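Local coordinates for heat-inducible transcription repressor HrcA (Thermotoga maritima, PDB 1STZ), which probably represses class I heat shock operons, grpE-dnaK-dnaJ and groELS, by binding DNA, and so prevents their heat-shock induction, at residues 118-123 with 138-143; 152-157 with 182-187; 161-164 with 169-172. All coordinates share one frame; numbering follows the deposited sequence.

Interaction 1: 118-123 with 138-143; sequences KVLFLA and ERPNTR
L120 reaches from helix 116-131 to R139 and P140, and the contact rests on one methyl. Its CB bond aims at the opposing chain, yet L120 CB itself is 6.5 Å from P140 CD. Rotation about the first torsion puts CG beside the backbone N and anti to the carbonyl carbon (chi1 -62°), which brings L120 CG to 5.3 Å from P140 CD. With chi2 at 179° the CD1 branch continues the extended line, and L120 CD1 closes to 4.0 Å from P140 CD, the leucine methyl ending against that ring carbon. The same methyl, L120 CD1, lies 4.1 Å from R139 CA and 4.3 Å from R139 CG. The other branch, CD2, turns off. The five-stranded antiparallel sheet runs in the order 2-1-5-4-3, consistent with a GAF-like fold; here a helix before its strand 134-138 packs on the chain leaving that strand. F332 of helix 314-334 also touches L120. R139 gives only aliphatic carbon to the leucine: its NH2 forms a salt bridge with E117, and its NH1 bonds to the carbonyl of E229. Beyond P140, N141 OD1 accepts from R143 N at 3.0 Å, an Asx turn; next to it T142 packs on helix 200-205.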
loop_
_atom_site.group_PDB
_atom_site.type_symbol
_atom_site.label_atom_id
_atom_site.label_comp_id
_atom_site.label_asym_id
_atom_site.label_seq_id
_atom_site.Cartn_x
_atom_site.Cartn_y
_atom_site.Cartn_z
ATOM N N LYS A 118 5.486 3.165 16.365
ATOM C CA LYS A 118 5.084 2.489 15.142
ATOM C C LYS A 118 4.762 3.502 14.007
ATOM O O LYS A 118 5.010 3.224 12.826
ATOM C CB LYS A 118 3.890 1.568 15.428
ATOM C CG LYS A 118 3.361 0.804 14.223
ATOM C CD LYS A 118 4.386 -0.187 13.674
ATOM C CE LYS A 118 3.777 -1.049 12.562
ATOM N NZ LYS A 118 4.411 -2.398 12.494
ATOM N N VAL A 119 4.229 4.664 14.363
ATOM C CA VAL A 119 3.931 5.682 13.367
ATOM C C VAL A 119 5.241 6.234 12.784
ATOM O O VAL A 119 5.343 6.398 11.583
ATOM C CB VAL A 119 3.073 6.845 13.911
ATOM C CG1 VAL A 119 2.963 7.934 12.870
ATOM C CG2 VAL A 119 1.684 6.363 14.284
ATOM N N LEU A 120 6.230 6.492 13.632
ATOM C CA LEU A 120 7.551 6.937 13.177
ATOM C C LEU A 120 8.226 5.851 12.336
ATOM O O LEU A 120 8.898 6.152 11.350
ATOM C CB LEU A 120 8.452 7.304 14.361
ATOM C CG LEU A 120 7.991 8.461 15.251
ATOM C CD1 LEU A 120 8.987 8.697 16.394
ATOM C CD2 LEU A 120 7.743 9.737 14.452
ATOM N N PHE A 121 8.049 4.598 12.733
ATOM C CA PHE A 121 8.597 3.445 12.013
ATOM C C PHE A 121 8.057 3.377 10.577
ATOM O O PHE A 121 8.812 3.170 9.630
ATOM C CB PHE A 121 8.248 2.127 12.733
ATOM C CG PHE A 121 8.824 0.894 12.049
ATOM C CD1 PHE A 121 8.075 0.164 11.147
ATOM C CD2 PHE A 121 10.141 0.503 12.282
ATOM C CE1 PHE A 121 8.616 -0.953 10.504
ATOM C CE2 PHE A 121 10.683 -0.621 11.647
ATOM C CZ PHE A 121 9.926 -1.339 10.757
ATOM N N LEU A 122 6.741 3.541 10.426
ATOM C CA LEU A 122 6.116 3.490 9.121
ATOM C C LEU A 122 6.542 4.659 8.250
ATOM O O LEU A 122 6.816 4.478 7.078
ATOM C CB LEU A 122 4.600 3.454 9.232
ATOM C CG LEU A 122 4.054 2.160 9.830
ATOM C CD1 LEU A 122 2.608 2.347 10.278
ATOM C CD2 LEU A 122 4.164 1.016 8.824
ATOM N N ALA A 123 6.586 5.847 8.833
ATOM C CA ALA A 123 6.994 7.042 8.111
ATOM C C ALA A 123 8.429 6.928 7.589
ATOM O O ALA A 123 8.674 7.199 6.421
ATOM C CB ALA A 123 6.822 8.309 8.980
ATOM N N GLU A 138 14.230 11.933 14.505
ATOM C CA GLU A 138 14.373 12.205 15.914
ATOM C C GLU A 138 13.068 11.847 16.674
ATOM O O GLU A 138 12.018 12.417 16.386
ATOM C CB GLU A 138 14.726 13.674 16.099
ATOM C CG GLU A 138 15.338 14.009 17.439
ATOM C CD GLU A 138 15.680 15.477 17.591
ATOM O OE1 GLU A 138 15.099 16.337 16.879
ATOM O OE2 GLU A 138 16.528 15.785 18.459
ATOM N N ARG A 139 13.152 10.894 17.611
ATOM C CA ARG A 139 12.048 10.529 18.502
ATOM C C ARG A 139 11.720 11.685 19.459
ATOM O O ARG A 139 12.570 12.511 19.756
ATOM C CB ARG A 139 12.400 9.271 19.326
ATOM C CG ARG A 139 12.667 8.034 18.498
ATOM C CD ARG A 139 12.906 6.762 19.311
ATOM N NE ARG A 139 12.767 5.560 18.487
ATOM C CZ ARG A 139 13.753 4.877 17.904
ATOM N NH1 ARG A 139 15.027 5.248 17.990
ATOM N NH2 ARG A 139 13.454 3.795 17.199
ATOM N N PRO A 140 10.501 11.748 19.970
ATOM C CA PRO A 140 10.167 12.803 20.928
ATOM C C PRO A 140 11.125 12.740 22.126
ATOM O O PRO A 140 11.493 11.651 22.575
ATOM C CB PRO A 140 8.734 12.453 21.343
ATOM C CG PRO A 140 8.215 11.652 20.218
ATOM C CD PRO A 140 9.370 10.831 19.748
ATOM N N ASN A 141 11.549 13.900 22.610
ATOM C CA ASN A 141 12.500 13.971 23.711
ATOM C C ASN A 141 11.847 13.444 24.985
ATOM O O ASN A 141 10.765 13.875 25.347
ATOM C CB ASN A 141 12.975 15.413 23.890
ATOM C CG ASN A 141 14.274 15.526 24.687
ATOM O OD1 ASN A 141 14.513 14.782 25.655
ATOM N ND2 ASN A 141 15.121 16.472 24.284
ATOM N N THR A 142 12.494 12.470 25.631
ATOM C CA THR A 142 11.971 11.868 26.865
ATOM C C THR A 142 12.008 12.809 28.058
ATOM O O THR A 142 11.299 12.606 29.034
ATOM C CB THR A 142 12.732 10.584 27.232
ATOM O OG1 THR A 142 14.141 10.836 27.298
ATOM C CG2 THR A 142 12.567 9.535 26.158
ATOM N N ARG A 143 12.856 13.827 27.984
ATOM C CA ARG A 143 13.040 14.771 29.085
ATOM C C ARG A 143 11.738 15.344 29.667
ATOM O O ARG A 143 11.630 15.496 30.876
ATOM C CB ARG A 143 13.965 15.908 28.629
ATOM C CG ARG A 143 14.046 17.095 29.571
ATOM C CD ARG A 143 14.880 18.224 28.997
ATOM N NE ARG A 143 14.313 19.537 29.300
ATOM C CZ ARG A 143 14.588 20.654 28.624
ATOM N NH1 ARG A 143 15.433 20.638 27.586
ATOM N NH2 ARG A 143 14.018 21.802 28.996
#

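Interaction 2: 152-157 with 182-187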
loop_
_atom_site.group_PDB
_atom_site.type_symbol
_atom_site.label_atom_id
_atom_site.label_comp_id
_atom_site.label_asym_id
_atom_site.label_seq_id
_atom_site.Cartn_x
_atom_site.Cartn_y
_atom_site.Cartn_z
ATOM N N LEU A 152 -1.479 -2.055 33.711
ATOM C CA LEU A 152 -1.147 -3.476 33.815
ATOM C C LEU A 152 -2.404 -4.317 33.617
ATOM O O LEU A 152 -3.156 -4.503 34.557
ATOM C CB LEU A 152 -0.607 -3.803 35.196
ATOM C CG LEU A 152 0.766 -3.345 35.653
ATOM C CD1 LEU A 152 1.015 -3.950 37.018
ATOM C CD2 LEU A 152 1.871 -3.745 34.699
ATOM N N ILE A 153 -2.619 -4.845 32.415
ATOM C CA ILE A 153 -3.855 -5.579 32.083
ATOM C C ILE A 153 -3.684 -7.107 32.052
ATOM O O ILE A 153 -3.063 -7.631 31.149
ATOM C CB ILE A 153 -4.352 -5.095 30.706
ATOM C CG1 ILE A 153 -4.673 -3.595 30.758
ATOM C CG2 ILE A 153 -5.566 -5.883 30.262
ATOM C CD1 ILE A 153 -3.659 -2.762 30.104
ATOM N N PRO A 154 -4.234 -7.840 33.009
ATOM C CA PRO A 154 -4.180 -9.307 32.928
ATOM C C PRO A 154 -5.068 -9.854 31.799
ATOM O O PRO A 154 -6.283 -9.707 31.883
ATOM C CB PRO A 154 -4.699 -9.778 34.301
ATOM C CG PRO A 154 -4.957 -8.542 35.107
ATOM C CD PRO A 154 -4.934 -7.369 34.214
ATOM N N VAL A 155 -4.469 -10.449 30.767
ATOM C CA VAL A 155 -5.242 -11.077 29.690
ATOM C C VAL A 155 -5.544 -12.542 29.978
ATOM O O VAL A 155 -6.550 -13.057 29.507
ATOM C CB VAL A 155 -4.586 -10.923 28.301
ATOM C CG1 VAL A 155 -4.492 -9.455 27.926
ATOM C CG2 VAL A 155 -3.210 -11.586 28.224
ATOM N N SER A 156 -4.700 -13.214 30.757
ATOM C CA SER A 156 -5.036 -14.547 31.274
ATOM C C SER A 156 -4.232 -14.867 32.533
ATOM O O SER A 156 -3.528 -14.002 33.057
ATOM C CB SER A 156 -4.803 -15.618 30.197
ATOM O OG SER A 156 -3.428 -15.741 29.887
ATOM N N GLU A 157 -4.349 -16.104 33.018
ATOM C CA GLU A 157 -3.495 -16.606 34.095
ATOM C C GLU A 157 -2.018 -16.461 33.721
ATOM O O GLU A 157 -1.193 -16.150 34.578
ATOM C CB GLU A 157 -3.798 -18.084 34.406
ATOM C CG GLU A 157 -4.997 -18.318 35.321
ATOM C CD GLU A 157 -5.345 -19.794 35.495
ATOM O OE1 GLU A 157 -5.163 -20.578 34.537
ATOM O OE2 GLU A 157 -5.807 -20.180 36.591
ATOM N N LEU A 182 0.225 -12.442 41.148
ATOM C CA LEU A 182 0.259 -11.391 42.167
ATOM C C LEU A 182 -1.015 -10.561 42.009
ATOM O O LEU A 182 -1.765 -10.759 41.050
ATOM C CB LEU A 182 1.498 -10.511 42.007
ATOM C CG LEU A 182 2.836 -11.233 41.821
ATOM C CD1 LEU A 182 3.945 -10.235 41.481
ATOM C CD2 LEU A 182 3.205 -12.050 43.048
ATOM N N ASN A 183 -1.273 -9.651 42.946
ATOM C CA ASN A 183 -2.458 -8.796 42.873
ATOM C C ASN A 183 -2.173 -7.632 41.928
ATOM O O ASN A 183 -1.482 -6.676 42.287
ATOM C CB ASN A 183 -2.870 -8.300 44.263
ATOM C CG ASN A 183 -4.302 -7.779 44.295
ATOM O OD1 ASN A 183 -4.704 -6.963 43.455
ATOM N ND2 ASN A 183 -5.076 -8.247 45.261
ATOM N N TRP A 184 -2.685 -7.739 40.703
ATOM C CA TRP A 184 -2.287 -6.838 39.631
ATOM C C TRP A 184 -2.952 -5.469 39.749
ATOM O O TRP A 184 -2.342 -4.460 39.429
ATOM C CB TRP A 184 -2.553 -7.483 38.259
ATOM C CG TRP A 184 -1.825 -8.785 38.093
ATOM C CD1 TRP A 184 -2.377 -10.021 37.924
ATOM C CD2 TRP A 184 -0.405 -8.984 38.121
ATOM N NE1 TRP A 184 -1.392 -10.976 37.845
ATOM C CE2 TRP A 184 -0.170 -10.364 37.953
ATOM C CE3 TRP A 184 0.697 -8.132 38.267
ATOM C CZ2 TRP A 184 1.110 -10.910 37.934
ATOM C CZ3 TRP A 184 1.973 -8.673 38.232
ATOM C CH2 TRP A 184 2.166 -10.049 38.068
ATOM N N GLU A 185 -4.194 -5.434 40.217
ATOM C CA GLU A 185 -4.900 -4.161 40.409
ATOM C C GLU A 185 -4.179 -3.242 41.412
ATOM O O GLU A 185 -4.112 -2.026 41.222
ATOM C CB GLU A 185 -6.338 -4.405 40.885
ATOM C CG GLU A 185 -7.291 -3.291 40.475
ATOM C CD GLU A 185 -8.739 -3.590 40.806
ATOM O OE1 GLU A 185 -9.004 -4.211 41.853
ATOM O OE2 GLU A 185 -9.610 -3.204 40.000
ATOM N N GLU A 186 -3.648 -3.845 42.474
ATOM C CA GLU A 186 -2.940 -3.111 43.515
ATOM C C GLU A 186 -1.560 -2.692 43.032
ATOM O O GLU A 186 -1.110 -1.587 43.328
ATOM C CB GLU A 186 -2.813 -3.949 44.791
ATOM C CG GLU A 186 -4.120 -4.111 45.556
ATOM C CD GLU A 186 -3.958 -4.847 46.878
ATOM O OE1 GLU A 186 -4.993 -5.176 47.508
ATOM O OE2 GLU A 186 -2.806 -5.104 47.288
ATOM N N ILE A 187 -0.885 -3.572 42.297
ATOM C CA ILE A 187 0.430 -3.238 41.755
ATOM C C ILE A 187 0.323 -2.093 40.749
ATOM O O ILE A 187 1.214 -1.265 40.653
ATOM C CB ILE A 187 1.131 -4.491 41.171
ATOM C CG1 ILE A 187 1.594 -5.390 42.326
ATOM C CG2 ILE A 187 2.342 -4.106 40.332
ATOM C CD1 ILE A 187 2.086 -6.748 41.903
#
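L152 and P154, two residues apart on strand 149-154, meet I187 and W184 at the start of helix 184-195. The tightest approach is methyl to methyl, L152 CD1 to I187 CG2 at 3.6 Å. With chi1 at -73°, I187 CG1 lies beside the backbone N and CG2 is anti to it, the branch that meets the leucine. L152 CD1 also nears the indole obliquely, 4.4 Å from W184 CE3, whereas P154 slides past the tryptophan in the opposite direction, its CG 4.1 Å from both W184 CB and W184 CD1. One face of the indole carries L182 O, 3.2 Å above its plane and towards the rim. Further out, N183 holds the N-cap, its OD1 accepting a weak bond from E186 N at 3.4 Å; separately, the helical bond from I187 N to N183 O is 3.2 Å. F216 of helix 215-224 meets the W184 ring with planes at about 55° and touches L152 and I187 as well. I153, whose side chain points away from the helix, packs on I153 of the second subunit. The side chains meet through carbon alone, so this contact is apolar burial, while L152 N bonded to E188 OE2 adds a polar tie between the strand and the same helix.

Interaction 3: 161-164 with 169-172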
loop_
_atom_site.group_PDB
_atom_site.type_symbol
_atom_site.label_atom_id
_atom_site.label_comp_id
_atom_site.label_asym_id
_atom_site.label_seq_id
_atom_site.Cartn_x
_atom_site.Cartn_y
_atom_site.Cartn_z
ATOM N N ILE A 161 -0.383 -7.561 30.033
ATOM C CA ILE A 161 0.082 -6.519 29.133
ATOM C C ILE A 161 0.352 -5.217 29.875
ATOM O O ILE A 161 -0.526 -4.652 30.515
ATOM C CB ILE A 161 -0.894 -6.304 27.940
ATOM C CG1 ILE A 161 -0.891 -7.544 27.042
ATOM C CG2 ILE A 161 -0.458 -5.098 27.127
ATOM C CD1 ILE A 161 -1.989 -7.569 26.006
ATOM N N PHE A 162 1.599 -4.763 29.794
ATOM C CA PHE A 162 2.022 -3.505 30.379
ATOM C C PHE A 162 2.073 -2.453 29.288
ATOM O O PHE A 162 2.402 -2.755 28.153
ATOM C CB PHE A 162 3.404 -3.659 31.036
ATOM C CG PHE A 162 4.094 -2.349 31.328
ATOM C CD1 PHE A 162 3.817 -1.640 32.493
ATOM C CD2 PHE A 162 5.033 -1.832 30.447
ATOM C CE1 PHE A 162 4.463 -0.436 32.763
ATOM C CE2 PHE A 162 5.663 -0.641 30.713
ATOM C CZ PHE A 162 5.376 0.060 31.875
ATOM N N SER A 163 1.775 -1.214 29.650
ATOM C CA SER A 163 1.998 -0.066 28.780
ATOM C C SER A 163 1.875 1.229 29.563
ATOM O O SER A 163 1.465 1.234 30.714
ATOM C CB SER A 163 1.017 -0.044 27.603
ATOM O OG SER A 163 -0.318 -0.155 28.054
ATOM N N ILE A 164 2.288 2.329 28.949
ATOM C CA ILE A 164 2.088 3.632 29.549
ATOM C C ILE A 164 1.348 4.502 28.566
ATOM O O ILE A 164 1.432 4.294 27.363
ATOM C CB ILE A 164 3.420 4.293 29.965
ATOM C CG1 ILE A 164 4.312 4.555 28.749
ATOM C CG2 ILE A 164 4.139 3.432 30.978
ATOM C CD1 ILE A 164 5.598 5.276 29.080
ATOM N N GLY A 169 0.264 9.066 22.836
ATOM C CA GLY A 169 -0.416 7.790 22.663
ATOM C C GLY A 169 0.025 6.711 23.637
ATOM O O GLY A 169 0.452 7.004 24.735
ATOM N N VAL A 170 -0.082 5.457 23.214
ATOM C CA VAL A 170 0.237 4.308 24.065
ATOM C C VAL A 170 1.632 3.806 23.695
ATOM O O VAL A 170 1.891 3.451 22.541
ATOM C CB VAL A 170 -0.802 3.204 23.853
ATOM C CG1 VAL A 170 -0.560 2.025 24.782
ATOM C CG2 VAL A 170 -2.218 3.765 24.039
ATOM N N SER A 171 2.545 3.822 24.655
ATOM C CA SER A 171 3.924 3.433 24.401
ATOM C C SER A 171 4.346 2.289 25.292
ATOM O O SER A 171 3.679 1.967 26.267
ATOM C CB SER A 171 4.861 4.615 24.635
ATOM O OG SER A 171 4.331 5.780 24.035
ATOM N N LYS A 172 5.472 1.693 24.926
ATOM C CA LYS A 172 6.127 0.636 25.682
ATOM C C LYS A 172 5.277 -0.588 25.852
ATOM O O LYS A 172 5.451 -1.311 26.814
ATOM C CB LYS A 172 6.551 1.125 27.060
ATOM C CG LYS A 172 7.240 2.449 27.064
ATOM C CD LYS A 172 8.514 2.378 26.317
ATOM C CE LYS A 172 9.382 3.548 26.660
ATOM N NZ LYS A 172 10.613 3.511 25.823
#
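This contact lies near the turn of the beta hairpin formed by strands 159-166 and 169-177, within an antiparallel sheet of three strands. I164 and S171 form a hydrogen-bonded pair: I164 N gives to S171 O at 3.0 Å and 176°, and S171 N returns a bond to I164 O at 3.0 Å and 165°. I164 O is further approached by V170 CA at 3.5 Å, a CA-H...O contact. The next backbone bonds along the ladder join F162 with T174, one residue more on the second strand than on the first; with K172 in the left-handed helical region, this is consistent with a beta bulge there. The N-to-C directions of the two short segments are 120° apart, well short of antiparallel. K172 lies alongside two residues of the first strand. Its CG packs 3.8 Å from I164 CD1, and its CB is 4.2 Å from F162 CE2, while K172 O sits obliquely to that ring, 3.7 Å from F162 CD2. The lysine chain then bends at its second torsion and leads NZ away to a long, weak ion pair with E226. F162, its CG anti to the backbone N, also packs on I220 and L223 of helix 215-224. S163 puts CB 3.8 Å from V170 CG1. Its OG, between backbone N and carbonyl carbon, has no polar partner in the model although the contact buries it. S163 also packs on I161 of the second subunit, and V170 on P175 of that subunit, which places this part of the hairpin at the dimer contact. Two straight reciprocal bonds fix the register of the pair, whereas the surrounding side chains add mainly apolar contact, with the buried, partnerless S163 OG probably a small penalty.

Overall arrangement
Interactions 2 and 3 share one sheet: I153 N lies 2.8 Å from I161 O, probably a hydrogen bond between adjacent strands, and L152 CD2 packs 3.6 Å from F162 CD1. Both also reach the second subunit, whereas no other chain touches 118-123 or 138-143. Interaction 3 is buried and is bonded through its backbone; interactions 1 and 2 are partly buried and bring a helix against an extended chain mainly by carbon contacts, with no hydrogen bond between their segments. Interaction 1 belongs to the five-stranded sheet region, its centre about 14 Å from that of interaction 3 and about 29 Å from that of interaction 2, which lies farthest from the centre of the chain.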